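Local coordinates for putative iron-uptake ABC transport system,periplasmic iron-binding protein (Campylobacter jejuni, PDB 3E13) that binds ferric iron and probably delivers it, as a periplasmic solute-binding protein, to an ABC transporter for iron uptake, at residues Y199-L204 with N217-I222; Y271-R276 with K286-F291. One frame throughout, in Å; residues are numbered along the deposited sequence.

Interaction 1 of 2, residues Y199-L204 with N217-I222; sequences YYIGLL and NSLGII. With FE (Fe (III) ion), chain B.
Leu-219 and Ile-221 of strand 219-222 meet Ile-201 and Leu-204 on one side of helix 198-205, whose Tyr-199 and Tyr-200 bind the ferric ion. The helix and strand segments run nearly antiparallel, at 164°. Before the strand comes Asn-217, whose OD1 is hydrogen-bonded to NZ of Lys-205, the last residue of helix 198-205. Leu-219 then points its side chain at the helix. Its CD1 branch does the touching, 3.8 Å from CG1 of Ile-201 and 4.3 Å from CD1 of Leu-204. Gly-220 has no side chain, and its backbone is hydrogen-bonded to Tyr-108 of strand 97-109. Ile-221 again points toward the helix. Its CG1 lies 3.5 Å from Ile-201 CD1, and its own CD1 is close to the same methyl. Ile-201 is thus shared by both strand residues, CG1 against Leu-219 and CD1 against Ile-221. Its CG1 stands anti to the carbonyl carbon (chi1 -61°) and the chain is extended beyond it, which carries CD1 out to Ile-221.

Tyr-199 and Tyr-200 do not touch the strand; their hydroxyls converge on the metal. Tyr-199 OH binds iron at 2.1 Å, with the metal in the plane of its ring. Tyr-200 OH binds it at 2.0 Å. CE1 of Tyr-199 sits 3.2 Å above the centre of the Tyr-200 ring, so the two rings also pack together. His-11, Tyr-12 and Tyr-143 complete the site, and Asn-197 is hydrogen-bonded to Tyr-199 OH. The four tyrosines give four phenolic oxygens beside one histidine nitrogen, a mostly hard oxygen set that suits ferric iron. Between the two segments there is no hydrogen bond, and apolar packing of Ile-201 and Leu-204 on Leu-219 and Ile-221 carries the contact.

Interaction 2 of 2, residues Y271-R276 with K286-F291; sequences YEFPIR and KDFGTF
An aromatic cluster joins the short, weakly bonded strand 273-274 to the end of helix 283-288 and the loop after it, in this periplasmic binding-protein fold. Phe-273 meets both Phe-288 and Phe-291 with its tip, CZ. Its backbone is bonded to Lys-101 of strand 97-109, and its side chain points to the other segment. CZ makes its closest approach to Phe-291, 3.8 Å from CE2 of that ring. The two side chains come from opposite directions. Phe-273 CZ lies at the edge of the Phe-291 ring, near its plane, while Phe-291 approaches the Phe-273 ring obliquely. The planes are at 44° and the centroids 5.8 Å apart, so the pair is neither a stack nor edge-to-face. Phe-291 has its CG between the backbone N and the carbonyl carbon (chi1 63°), which turns the ring toward Phe-273. The carbonyl O of Gly-289 lies at the edge of the Phe-291 ring, in its plane. Phe-223 also stacks on Phe-291.

At Gly-289 the chain leaves helical backbone angles, with positive phi. CD2 of Phe-288 is 4.4 Å from CZ of Phe-273, a looser contact than the one with Phe-291. Thr-198 packs on both Phe-273 and Phe-288. No hydrogen bond crosses between the segments. Tyr-271 O lies near the plane of the Phe-288 ring, at its edge, 3.9 Å from Phe-288 CE2.

Along the chain, interaction 1 comes first. It closes the loop of residues 205-216, which holds most of helix 210-217. Interaction 2 follows and closes a shorter loop from 271-276 to 286-291. The two are in series and neither nest nor cross. In space they touch, with centres about 12 Å apart. Tyr-271 O lies 3.2 Å from Tyr-199 CB, and Tyr-271 CD2 lies 3.5 Å from Leu-203 N. Phe-288 CZ also packs on Gly-202 N. Helix 198-205 therefore has strand 219-222 on one part of its surface and the later segments on another. Strands 219-222 and 273-274 both pair with strand 97-109, so the two contacts reach one sheet.

Interaction 1 of 2, residues Y199-L204 with N217-I222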
loop_
_atom_site.group_PDB
_atom_site.type_symbol
_atom_site.label_atom_id
_atom_site.label_comp_id
_atom_site.label_asym_id
_atom_site.label_seq_id
_atom_site.Cartn_x
_atom_site.Cartn_y
_atom_site.Cartn_z
ATOM N N TYR A 199 6.322 -5.883 1.986
ATOM C CA TYR A 199 7.007 -6.160 0.720
ATOM C C TYR A 199 8.346 -5.451 0.618
ATOM O O TYR A 199 9.249 -5.920 -0.021
ATOM C CB TYR A 199 6.115 -5.888 -0.505
ATOM C CG TYR A 199 5.611 -4.500 -0.569
ATOM C CD1 TYR A 199 6.353 -3.517 -1.194
ATOM C CD2 TYR A 199 4.419 -4.150 0.056
ATOM C CE1 TYR A 199 5.937 -2.229 -1.183
ATOM C CE2 TYR A 199 3.985 -2.843 0.062
ATOM C CZ TYR A 199 4.729 -1.896 -0.571
ATOM O OH TYR A 199 4.332 -0.562 -0.555
ATOM N N TYR A 200 8.480 -4.293 1.276
ATOM C CA TYR A 200 9.783 -3.615 1.232
ATOM C C TYR A 200 10.882 -4.455 1.863
ATOM O O TYR A 200 12.034 -4.368 1.425
ATOM C CB TYR A 200 9.767 -2.230 1.926
ATOM C CG TYR A 200 8.930 -1.227 1.140
ATOM C CD1 TYR A 200 9.314 -0.829 -0.116
ATOM C CD2 TYR A 200 7.765 -0.660 1.685
ATOM C CE1 TYR A 200 8.552 0.092 -0.848
ATOM C CE2 TYR A 200 6.994 0.201 0.968
ATOM C CZ TYR A 200 7.375 0.588 -0.285
ATOM O OH TYR A 200 6.656 1.460 -1.021
ATOM N N ILE A 201 10.560 -5.258 2.890
ATOM C CA ILE A 201 11.576 -6.120 3.505
ATOM C C ILE A 201 12.061 -7.135 2.472
ATOM O O ILE A 201 13.255 -7.387 2.353
ATOM C CB ILE A 201 11.045 -6.834 4.796
ATOM C CG1 ILE A 201 10.668 -5.771 5.818
ATOM C CG2 ILE A 201 12.058 -7.853 5.318
ATOM C CD1 ILE A 201 9.980 -6.299 7.028
ATOM N N GLY A 202 11.139 -7.689 1.685
ATOM C CA GLY A 202 11.530 -8.532 0.587
ATOM C C GLY A 202 12.310 -7.890 -0.516
ATOM O O GLY A 202 13.258 -8.475 -1.027
ATOM N N LEU A 203 11.913 -6.678 -0.903
ATOM C CA LEU A 203 12.602 -5.971 -1.956
ATOM C C LEU A 203 14.041 -5.715 -1.516
ATOM O O LEU A 203 14.977 -5.867 -2.299
ATOM C CB LEU A 203 11.919 -4.632 -2.271
ATOM C CG LEU A 203 10.697 -4.734 -3.167
ATOM C CD1 LEU A 203 9.934 -3.420 -3.223
ATOM C CD2 LEU A 203 11.054 -5.190 -4.522
ATOM N N LEU A 204 14.206 -5.290 -0.281
ATOM C CA LEU A 204 15.529 -4.984 0.239
ATOM C C LEU A 204 16.401 -6.226 0.288
ATOM O O LEU A 204 17.541 -6.225 -0.148
ATOM C CB LEU A 204 15.437 -4.283 1.601
ATOM C CG LEU A 204 14.851 -2.867 1.631
ATOM C CD1 LEU A 204 14.482 -2.476 3.047
ATOM C CD2 LEU A 204 15.837 -1.881 1.021
ATOM N N ASN A 217 18.290 -7.405 5.640
ATOM C CA ASN A 217 18.671 -8.601 6.415
ATOM C C ASN A 217 18.636 -8.338 7.938
ATOM O O ASN A 217 18.530 -9.303 8.730
ATOM C CB ASN A 217 20.043 -9.142 6.018
ATOM C CG ASN A 217 20.022 -10.004 4.743
ATOM O OD1 ASN A 217 18.973 -10.324 4.211
ATOM N ND2 ASN A 217 21.229 -10.342 4.234
ATOM N N SER A 218 18.678 -7.072 8.353
ATOM C CA SER A 218 18.625 -6.691 9.737
ATOM C C SER A 218 17.223 -6.626 10.325
ATOM O O SER A 218 17.082 -6.453 11.517
ATOM C CB SER A 218 19.338 -5.347 9.916
ATOM O OG SER A 218 18.508 -4.243 9.512
ATOM N N LEU A 219 16.188 -6.727 9.479
ATOM C CA LEU A 219 14.804 -6.474 9.916
ATOM C C LEU A 219 14.065 -7.685 10.438
ATOM O O LEU A 219 13.981 -8.703 9.744
ATOM C CB LEU A 219 14.007 -5.786 8.826
ATOM C CG LEU A 219 14.670 -4.517 8.275
ATOM C CD1 LEU A 219 13.867 -4.029 7.033
ATOM C CD2 LEU A 219 14.779 -3.450 9.269
ATOM N N GLY A 220 13.530 -7.561 11.657
ATOM C CA GLY A 220 12.491 -8.437 12.159
ATOM C C GLY A 220 11.100 -7.788 12.063
ATOM O O GLY A 220 10.981 -6.578 12.100
ATOM N N ILE A 221 10.060 -8.610 11.988
ATOM C CA ILE A 221 8.696 -8.115 11.825
ATOM C C ILE A 221 7.905 -8.358 13.092
ATOM O O ILE A 221 7.828 -9.496 13.581
ATOM C CB ILE A 221 7.989 -8.849 10.677
ATOM C CG1 ILE A 221 8.743 -8.596 9.362
ATOM C CG2 ILE A 221 6.489 -8.432 10.639
ATOM C CD1 ILE A 221 8.118 -9.349 8.120
ATOM N N ILE A 222 7.240 -7.318 13.559
ATOM C CA ILE A 222 6.077 -7.455 14.447
ATOM C C ILE A 222 4.829 -7.297 13.610
ATOM O O ILE A 222 4.619 -6.243 13.032
ATOM C CB ILE A 222 6.116 -6.365 15.545
ATOM C CG1 ILE A 222 7.408 -6.485 16.390
ATOM C CG2 ILE A 222 4.886 -6.386 16.391
ATOM C CD1 ILE A 222 7.780 -5.268 17.189
HETATM FE FE FE B . 4.939 0.959 -1.830
#

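Interaction 2 of 2, residues Y271-R276 with K286-F291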
loop_
_atom_site.group_PDB
_atom_site.type_symbol
_atom_site.label_atom_id
_atom_site.label_comp_id
_atom_site.label_asym_id
_atom_site.label_seq_id
_atom_site.Cartn_x
_atom_site.Cartn_y
_atom_site.Cartn_z
ATOM N N TYR A 271 7.383 -9.049 -3.911
ATOM C CA TYR A 271 7.210 -9.490 -2.549
ATOM C C TYR A 271 5.895 -9.107 -1.897
ATOM O O TYR A 271 5.802 -9.107 -0.692
ATOM C CB TYR A 271 8.455 -9.093 -1.713
ATOM C CG TYR A 271 9.685 -9.621 -2.452
ATOM C CD1 TYR A 271 9.982 -10.978 -2.459
ATOM C CD2 TYR A 271 10.427 -8.796 -3.280
ATOM C CE1 TYR A 271 11.027 -11.451 -3.197
ATOM C CE2 TYR A 271 11.485 -9.261 -3.991
ATOM C CZ TYR A 271 11.781 -10.598 -3.950
ATOM O OH TYR A 271 12.820 -11.116 -4.712
ATOM N N GLU A 272 4.887 -8.885 -2.735
ATOM C CA GLU A 272 3.536 -8.592 -2.261
ATOM C C GLU A 272 2.766 -9.881 -2.110
ATOM O O GLU A 272 3.231 -10.949 -2.533
ATOM C CB GLU A 272 2.817 -7.641 -3.193
ATOM C CG GLU A 272 3.498 -6.276 -3.331
ATOM C CD GLU A 272 2.850 -5.396 -4.374
ATOM O OE1 GLU A 272 3.305 -5.435 -5.534
ATOM O OE2 GLU A 272 1.899 -4.680 -4.009
ATOM N N PHE A 273 1.612 -9.801 -1.464
ATOM C CA PHE A 273 0.687 -10.959 -1.371
ATOM C C PHE A 273 -0.234 -10.942 -2.579
ATOM O O PHE A 273 -0.909 -9.938 -2.855
ATOM C CB PHE A 273 -0.149 -10.914 -0.083
ATOM C CG PHE A 273 0.662 -10.887 1.187
ATOM C CD1 PHE A 273 0.689 -9.767 1.966
ATOM C CD2 PHE A 273 1.316 -12.021 1.637
ATOM C CE1 PHE A 273 1.458 -9.751 3.154
ATOM C CE2 PHE A 273 2.074 -11.992 2.814
ATOM C CZ PHE A 273 2.111 -10.856 3.553
ATOM N N PRO A 274 -0.351 -12.057 -3.303
ATOM C CA PRO A 274 -1.315 -12.129 -4.414
ATOM C C PRO A 274 -2.746 -12.014 -3.950
ATOM O O PRO A 274 -3.093 -12.424 -2.823
ATOM C CB PRO A 274 -1.117 -13.534 -4.977
ATOM C CG PRO A 274 -0.552 -14.312 -3.825
ATOM C CD PRO A 274 0.321 -13.351 -3.070
ATOM N N ILE A 275 -3.610 -11.545 -4.844
ATOM C CA ILE A 275 -5.050 -11.609 -4.606
ATOM C C ILE A 275 -5.564 -13.012 -4.896
ATOM O O ILE A 275 -6.397 -13.520 -4.154
ATOM C CB ILE A 275 -5.766 -10.574 -5.469
ATOM C CG1 ILE A 275 -5.332 -9.200 -5.011
ATOM C CG2 ILE A 275 -7.291 -10.748 -5.427
ATOM C CD1 ILE A 275 -5.754 -8.780 -3.648
ATOM N N ARG A 276 -5.072 -13.638 -5.942
ATOM C CA ARG A 276 -5.563 -14.967 -6.297
ATOM C C ARG A 276 -5.192 -15.947 -5.225
ATOM O O ARG A 276 -4.067 -15.906 -4.685
ATOM C CB ARG A 276 -4.932 -15.439 -7.603
ATOM C CG ARG A 276 -5.257 -14.712 -8.841
ATOM C CD ARG A 276 -4.558 -15.275 -10.048
ATOM N NE ARG A 276 -5.063 -16.627 -10.381
ATOM C CZ ARG A 276 -5.734 -16.963 -11.488
ATOM N NH1 ARG A 276 -6.035 -16.070 -12.419
ATOM N NH2 ARG A 276 -6.096 -18.250 -11.646
ATOM N N LYS A 286 6.968 -16.147 2.286
ATOM C CA LYS A 286 6.684 -17.167 3.266
ATOM C C LYS A 286 7.480 -16.973 4.541
ATOM O O LYS A 286 6.981 -17.188 5.636
ATOM C CB LYS A 286 7.030 -18.538 2.684
ATOM C CG LYS A 286 6.153 -18.974 1.516
ATOM C CD LYS A 286 6.569 -20.360 0.988
ATOM C CE LYS A 286 5.548 -20.871 -0.057
ATOM N NZ LYS A 286 4.084 -20.738 0.376
ATOM N N ASP A 287 8.698 -16.487 4.386
ATOM C CA ASP A 287 9.576 -16.251 5.563
ATOM C C ASP A 287 9.116 -15.084 6.428
ATOM O O ASP A 287 9.576 -14.946 7.579
ATOM C CB ASP A 287 11.016 -16.000 5.076
ATOM C CG ASP A 287 11.815 -17.277 4.913
ATOM O OD1 ASP A 287 12.920 -17.155 4.368
ATOM O OD2 ASP A 287 11.386 -18.383 5.294
ATOM N N PHE A 288 8.246 -14.216 5.912
ATOM C CA PHE A 288 7.667 -13.154 6.778
ATOM C C PHE A 288 6.889 -13.775 7.934
ATOM O O PHE A 288 6.830 -13.209 9.039
ATOM C CB PHE A 288 6.698 -12.229 6.012
ATOM C CG PHE A 288 7.323 -11.393 4.913
ATOM C CD1 PHE A 288 8.698 -11.124 4.866
ATOM C CD2 PHE A 288 6.514 -10.897 3.927
ATOM C CE1 PHE A 288 9.231 -10.386 3.818
ATOM C CE2 PHE A 288 7.022 -10.131 2.885
ATOM C CZ PHE A 288 8.379 -9.896 2.821
ATOM N N GLY A 289 6.310 -14.951 7.701
ATOM C CA GLY A 289 5.569 -15.697 8.702
ATOM C C GLY A 289 4.064 -15.613 8.515
ATOM O O GLY A 289 3.569 -14.837 7.711
ATOM N N THR A 290 3.331 -16.440 9.255
ATOM C CA THR A 290 1.876 -16.406 9.217
ATOM C C THR A 290 1.416 -15.383 10.274
ATOM O O THR A 290 2.143 -15.050 11.245
ATOM C CB THR A 290 1.270 -17.780 9.499
ATOM O OG1 THR A 290 1.829 -18.297 10.706
ATOM C CG2 THR A 290 1.632 -18.753 8.370
ATOM N N PHE A 291 0.247 -14.816 10.062
ATOM C CA PHE A 291 -0.278 -13.790 10.949
ATOM C C PHE A 291 -1.782 -13.613 10.791
ATOM O O PHE A 291 -2.338 -13.950 9.750
ATOM C CB PHE A 291 0.415 -12.444 10.705
ATOM C CG PHE A 291 0.206 -11.881 9.326
ATOM C CD1 PHE A 291 -0.597 -10.777 9.129
ATOM C CD2 PHE A 291 0.924 -12.391 8.231
ATOM C CE1 PHE A 291 -0.776 -10.256 7.878
ATOM C CE2 PHE A 291 0.746 -11.867 6.968
ATOM C CZ PHE A 291 -0.098 -10.769 6.811
#